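PDB 5HFT: gamma-glutamyltranspeptidase from Klebsiella pneumoniae subsp. pneumoniae, which converts oxamate to oxalate in the uric acid degradation pathway and belongs to the gamma-glutamyltransferase family. Local coordinates for residues 48-62 and 140-154. Sequence-based numbering, arbitrary orientation.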
loop_
_atom_site.group_PDB
_atom_site.type_symbol
_atom_site.label_atom_id
_atom_site.label_comp_id
_atom_site.label_asym_id
_atom_site.label_seq_id
_atom_site.Cartn_x
_atom_site.Cartn_y
_atom_site.Cartn_z
ATOM N N ALA A 48 13.468 14.228 0.079
ATOM C CA ALA A 48 14.566 14.796 0.854
ATOM C C ALA A 48 15.632 13.740 1.123
ATOM O O ALA A 48 16.822 13.976 0.879
ATOM C CB ALA A 48 14.048 15.411 2.160
ATOM N N ILE A 49 15.207 12.538 1.527
ATOM C CA ILE A 49 16.150 11.466 1.848
ATOM C C ILE A 49 17.041 11.163 0.651
ATOM O O ILE A 49 18.253 10.935 0.787
ATOM C CB ILE A 49 15.378 10.214 2.314
ATOM C CG1 ILE A 49 14.678 10.500 3.642
ATOM C CG2 ILE A 49 16.305 8.969 2.428
ATOM C CD1 ILE A 49 15.605 11.001 4.712
ATOM N N LEU A 50 16.449 11.122 -0.536
ATOM C CA LEU A 50 17.236 10.954 -1.749
ATOM C C LEU A 50 18.296 12.047 -1.869
ATOM O O LEU A 50 19.500 11.764 -1.944
ATOM C CB LEU A 50 16.302 10.966 -2.948
ATOM C CG LEU A 50 15.386 9.762 -3.020
ATOM C CD1 LEU A 50 14.574 9.822 -4.290
ATOM C CD2 LEU A 50 16.193 8.478 -2.943
ATOM N N ARG A 51 17.862 13.312 -1.866
ATOM C CA ARG A 51 18.792 14.431 -1.961
ATOM C C ARG A 51 19.841 14.431 -0.853
ATOM O O ARG A 51 20.870 15.110 -0.983
ATOM C CB ARG A 51 18.035 15.748 -1.910
ATOM C CG ARG A 51 17.266 16.153 -3.143
ATOM C CD ARG A 51 17.123 17.644 -3.067
ATOM N NE ARG A 51 16.460 18.251 -4.208
ATOM C CZ ARG A 51 17.096 18.871 -5.188
ATOM N NH1 ARG A 51 18.419 18.922 -5.183
ATOM N NH2 ARG A 51 16.407 19.429 -6.175
ATOM N N GLU A 52 19.597 13.728 0.241
ATOM C CA GLU A 52 20.555 13.668 1.333
ATOM C C GLU A 52 21.474 12.472 1.199
ATOM O O GLU A 52 22.145 12.110 2.175
ATOM C CB GLU A 52 19.834 13.600 2.691
ATOM C CG GLU A 52 19.125 14.891 3.151
ATOM C CD GLU A 52 18.307 14.704 4.449
ATOM O OE1 GLU A 52 18.800 14.080 5.421
ATOM O OE2 GLU A 52 17.143 15.161 4.469
ATOM N N GLY A 53 21.481 11.828 0.023
ATOM C CA GLY A 53 22.278 10.648 -0.232
ATOM C C GLY A 53 21.613 9.331 0.111
ATOM O O GLY A 53 22.250 8.285 -0.034
ATOM N N GLY A 54 20.359 9.343 0.583
ATOM C CA GLY A 54 19.698 8.100 0.946
ATOM C C GLY A 54 19.183 7.317 -0.251
ATOM O O GLY A 54 18.984 7.843 -1.345
ATOM N N SER A 55 18.937 6.036 -0.027
ATOM C CA SER A 55 18.486 5.129 -1.072
ATOM C C SER A 55 16.977 5.252 -1.272
ATOM O O SER A 55 16.258 5.824 -0.452
ATOM C CB SER A 55 18.853 3.685 -0.719
ATOM O OG SER A 55 17.958 3.129 0.232
ATOM N N ALA A 56 16.488 4.695 -2.384
ATOM C CA ALA A 56 15.049 4.703 -2.622
ATOM C C ALA A 56 14.274 4.025 -1.497
ATOM O O ALA A 56 13.113 4.376 -1.252
ATOM C CB ALA A 56 14.721 4.032 -3.950
ATOM N N ILE A 57 14.862 3.023 -0.834
ATOM C CA ILE A 57 14.121 2.317 0.210
ATOM C C ILE A 57 13.993 3.186 1.456
ATOM O O ILE A 57 12.889 3.411 1.967
ATOM C CB ILE A 57 14.784 0.965 0.523
ATOM C CG1 ILE A 57 14.469 -0.040 -0.580
ATOM C CG2 ILE A 57 14.265 0.428 1.837
ATOM C CD1 ILE A 57 15.464 -1.152 -0.693
ATOM N N GLU A 58 15.112 3.733 1.932
ATOM C CA GLU A 58 15.055 4.627 3.081
ATOM C C GLU A 58 14.145 5.815 2.778
ATOM O O GLU A 58 13.404 6.286 3.651
ATOM C CB GLU A 58 16.471 5.076 3.455
ATOM C CG GLU A 58 17.479 3.918 3.673
ATOM C CD GLU A 58 18.940 4.379 3.778
ATOM O OE1 GLU A 58 19.462 4.970 2.800
ATOM O OE2 GLU A 58 19.566 4.165 4.840
ATOM N N ALA A 59 14.169 6.301 1.537
ATOM C CA ALA A 59 13.237 7.353 1.149
ATOM C C ALA A 59 11.809 6.853 1.234
ATOM O O ALA A 59 10.907 7.608 1.611
ATOM C CB ALA A 59 13.552 7.865 -0.261
ATOM N N MET A 60 11.579 5.582 0.879
ATOM C CA MET A 60 10.235 5.018 1.003
ATOM C C MET A 60 9.830 4.878 2.460
ATOM O O MET A 60 8.670 5.111 2.815
ATOM C CB MET A 60 10.143 3.649 0.341
ATOM C CG MET A 60 8.767 3.051 0.468
ATOM S SD MET A 60 7.623 4.012 -0.527
ATOM C CE MET A 60 8.071 3.464 -2.176
ATOM N N VAL A 61 10.776 4.524 3.325
ATOM C CA VAL A 61 10.430 4.337 4.725
ATOM C C VAL A 61 10.037 5.671 5.346
ATOM O O VAL A 61 8.995 5.778 6.006
ATOM C CB VAL A 61 11.587 3.669 5.489
ATOM C CG1 VAL A 61 11.427 3.913 6.967
ATOM C CG2 VAL A 61 11.592 2.186 5.229
ATOM N N ALA A 62 10.839 6.718 5.114
ATOM C CA ALA A 62 10.468 8.044 5.591
ATOM C C ALA A 62 9.068 8.419 5.131
ATOM O O ALA A 62 8.278 8.989 5.899
ATOM C CB ALA A 62 11.483 9.078 5.108
ATOM N N ILE A 140 17.556 -4.841 3.976
ATOM C CA ILE A 140 17.811 -5.026 2.549
ATOM C C ILE A 140 18.574 -3.841 1.991
ATOM O O ILE A 140 19.543 -4.001 1.246
ATOM C CB ILE A 140 16.490 -5.220 1.785
ATOM C CG1 ILE A 140 15.799 -6.529 2.163
ATOM C CG2 ILE A 140 16.718 -5.091 0.317
ATOM C CD1 ILE A 140 14.432 -6.670 1.529
ATOM N N SER A 141 18.177 -2.630 2.371
ATOM C CA SER A 141 18.835 -1.471 1.812
ATOM C C SER A 141 20.228 -1.281 2.377
ATOM O O SER A 141 21.027 -0.559 1.773
ATOM C CB SER A 141 18.015 -0.216 2.023
ATOM O OG SER A 141 18.850 0.923 1.890
ATOM N N ARG A 142 20.547 -1.885 3.523
ATOM C CA ARG A 142 21.949 -1.883 3.926
ATOM C C ARG A 142 22.750 -2.966 3.198
ATOM O O ARG A 142 23.956 -2.801 3.003
ATOM C CB ARG A 142 22.063 -2.043 5.444
ATOM N N ASP A 143 22.111 -4.064 2.765
ATOM C CA ASP A 143 22.838 -5.051 1.960
ATOM C C ASP A 143 23.090 -4.523 0.558
ATOM O O ASP A 143 24.195 -4.677 0.026
ATOM C CB ASP A 143 22.092 -6.382 1.859
ATOM C CG ASP A 143 21.878 -7.042 3.201
ATOM O OD1 ASP A 143 22.589 -6.689 4.167
ATOM O OD2 ASP A 143 20.980 -7.908 3.288
ATOM N N LEU A 144 22.084 -3.886 -0.052
ATOM C CA LEU A 144 22.221 -3.410 -1.425
ATOM C C LEU A 144 23.124 -2.193 -1.491
ATOM O O LEU A 144 24.133 -2.197 -2.195
ATOM C CB LEU A 144 20.840 -3.094 -2.005
ATOM C CG LEU A 144 19.891 -4.289 -2.056
ATOM C CD1 LEU A 144 18.535 -3.866 -2.603
ATOM C CD2 LEU A 144 20.502 -5.429 -2.904
ATOM N N THR A 145 22.772 -1.134 -0.772
ATOM C CA THR A 145 23.690 -0.025 -0.564
ATOM C C THR A 145 24.893 -0.509 0.240
ATOM O O THR A 145 24.850 -1.552 0.902
ATOM C CB THR A 145 22.984 1.084 0.210
ATOM O OG1 THR A 145 21.606 1.105 -0.178
ATOM C CG2 THR A 145 23.615 2.451 -0.082
ATOM N N GLY A 146 25.973 0.262 0.214
ATOM C CA GLY A 146 26.942 -0.049 1.248
ATOM C C GLY A 146 26.771 0.729 2.535
ATOM O O GLY A 146 27.525 0.529 3.495
ATOM N N ARG A 147 25.761 1.593 2.581
ATOM C CA ARG A 147 25.588 2.590 3.621
ATOM C C ARG A 147 24.170 2.478 4.162
ATOM O O ARG A 147 23.384 1.631 3.723
ATOM C CB ARG A 147 25.875 4.002 3.079
ATOM N N ALA A 148 23.845 3.367 5.106
ATOM C CA ALA A 148 22.516 3.509 5.692
ATOM C C ALA A 148 22.497 4.786 6.514
ATOM O O ALA A 148 23.482 5.098 7.184
ATOM C CB ALA A 148 22.146 2.312 6.587
ATOM N N LEU A 149 21.367 5.519 6.469
ATOM C CA LEU A 149 21.177 6.727 7.269
ATOM C C LEU A 149 20.641 6.381 8.655
ATOM O O LEU A 149 20.084 5.302 8.870
ATOM C CB LEU A 149 20.211 7.674 6.559
ATOM C CG LEU A 149 20.670 8.240 5.219
ATOM C CD1 LEU A 149 19.577 9.078 4.580
ATOM C CD2 LEU A 149 21.939 9.052 5.396
ATOM N N PRO A 150 20.815 7.270 9.631
ATOM C CA PRO A 150 20.208 7.039 10.952
ATOM C C PRO A 150 18.690 6.946 10.870
ATOM O O PRO A 150 18.034 7.717 10.165
ATOM C CB PRO A 150 20.648 8.262 11.767
ATOM C CG PRO A 150 21.856 8.793 11.062
ATOM C CD PRO A 150 21.655 8.484 9.604
ATOM N N VAL A 151 18.135 5.971 11.594
ATOM C CA VAL A 151 16.681 5.838 11.703
ATOM C C VAL A 151 16.040 7.152 12.153
ATOM O O VAL A 151 15.017 7.581 11.601
ATOM C CB VAL A 151 16.330 4.673 12.655
ATOM C CG1 VAL A 151 17.033 4.842 14.001
ATOM C CG2 VAL A 151 14.837 4.589 12.887
ATOM N N ALA A 152 16.655 7.831 13.135
ATOM C CA ALA A 152 16.139 9.106 13.638
ATOM C C ALA A 152 16.004 10.136 12.529
ATOM O O ALA A 152 15.222 11.084 12.656
ATOM C CB ALA A 152 17.039 9.646 14.754
ATOM N N ARG A 153 16.776 9.984 11.461
ATOM C CA ARG A 153 16.612 10.832 10.290
ATOM C C ARG A 153 15.401 10.403 9.460
ATOM O O ARG A 153 14.630 11.260 9.004
ATOM C CB ARG A 153 17.886 10.805 9.442
ATOM C CG ARG A 153 17.798 11.663 8.212
ATOM C CD ARG A 153 17.534 13.102 8.592
ATOM N NE ARG A 153 16.983 13.864 7.475
ATOM C CZ ARG A 153 15.679 14.001 7.247
ATOM N NH1 ARG A 153 14.805 13.426 8.060
ATOM N NH2 ARG A 153 15.238 14.714 6.214
ATOM N N LEU A 154 15.185 9.087 9.288
ATOM C CA LEU A 154 14.084 8.631 8.442
ATOM C C LEU A 154 12.710 9.012 8.999
ATOM O O LEU A 154 11.758 9.174 8.226
ATOM C CB LEU A 154 14.170 7.124 8.255
ATOM C CG LEU A 154 15.491 6.561 7.731
ATOM C CD1 LEU A 154 15.311 5.085 7.442
ATOM C CD2 LEU A 154 15.979 7.298 6.485
#
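Glu52 and Arg153 form a bidentate, side-on salt bridge: NE of Arg153 meets OE1 of Glu52 at 2.8 Å, and NH2 of Arg153 meets OE2 of Glu52 at 2.6 Å. Both oxygens use their syn lone pairs; the carboxylate and guanidinium planes lie 25° apart, with OE2 in the guanidinium plane at its edge and OE1 tilted from it. CD1 of Ile49 sits over the centre of one guanidinium face, 3.9 Å from Arg153 CZ.

A second carboxylate, that of Glu58, is shared between the segments. Its OE2 accepts Leu149 N at 2.8 Å on the syn side but tilted out of the carboxylate plane, while OE1 takes Ser55 N through its anti lone pair. This bond and its reciprocal, a weak one from Glu58 N to Ser55 OG, define a capping box starting helix 56-70. Just upstream, a Schellman motif ends helix 40-51: Gly54 N bonds Ile49 O, Gly53 N bonds Leu50 O, and Gly53 has positive phi. Ser55 OG also hydrogen-bonds Ser141 OG at 2.9 Å; chi1 of Ser141 (160°) turns OG there while CB stays against Ile57.

Apolar side chains meet at Ile49 CG2 and Leu149 CD1 (3.9 Å) and at Val61 CG1 and Leu154 CD1 (4.1 Å). Where helices 56-62 and 140-144 run nearly antiparallel (159°), Ile57 CB lies 3.8 Å from Ser141 CB.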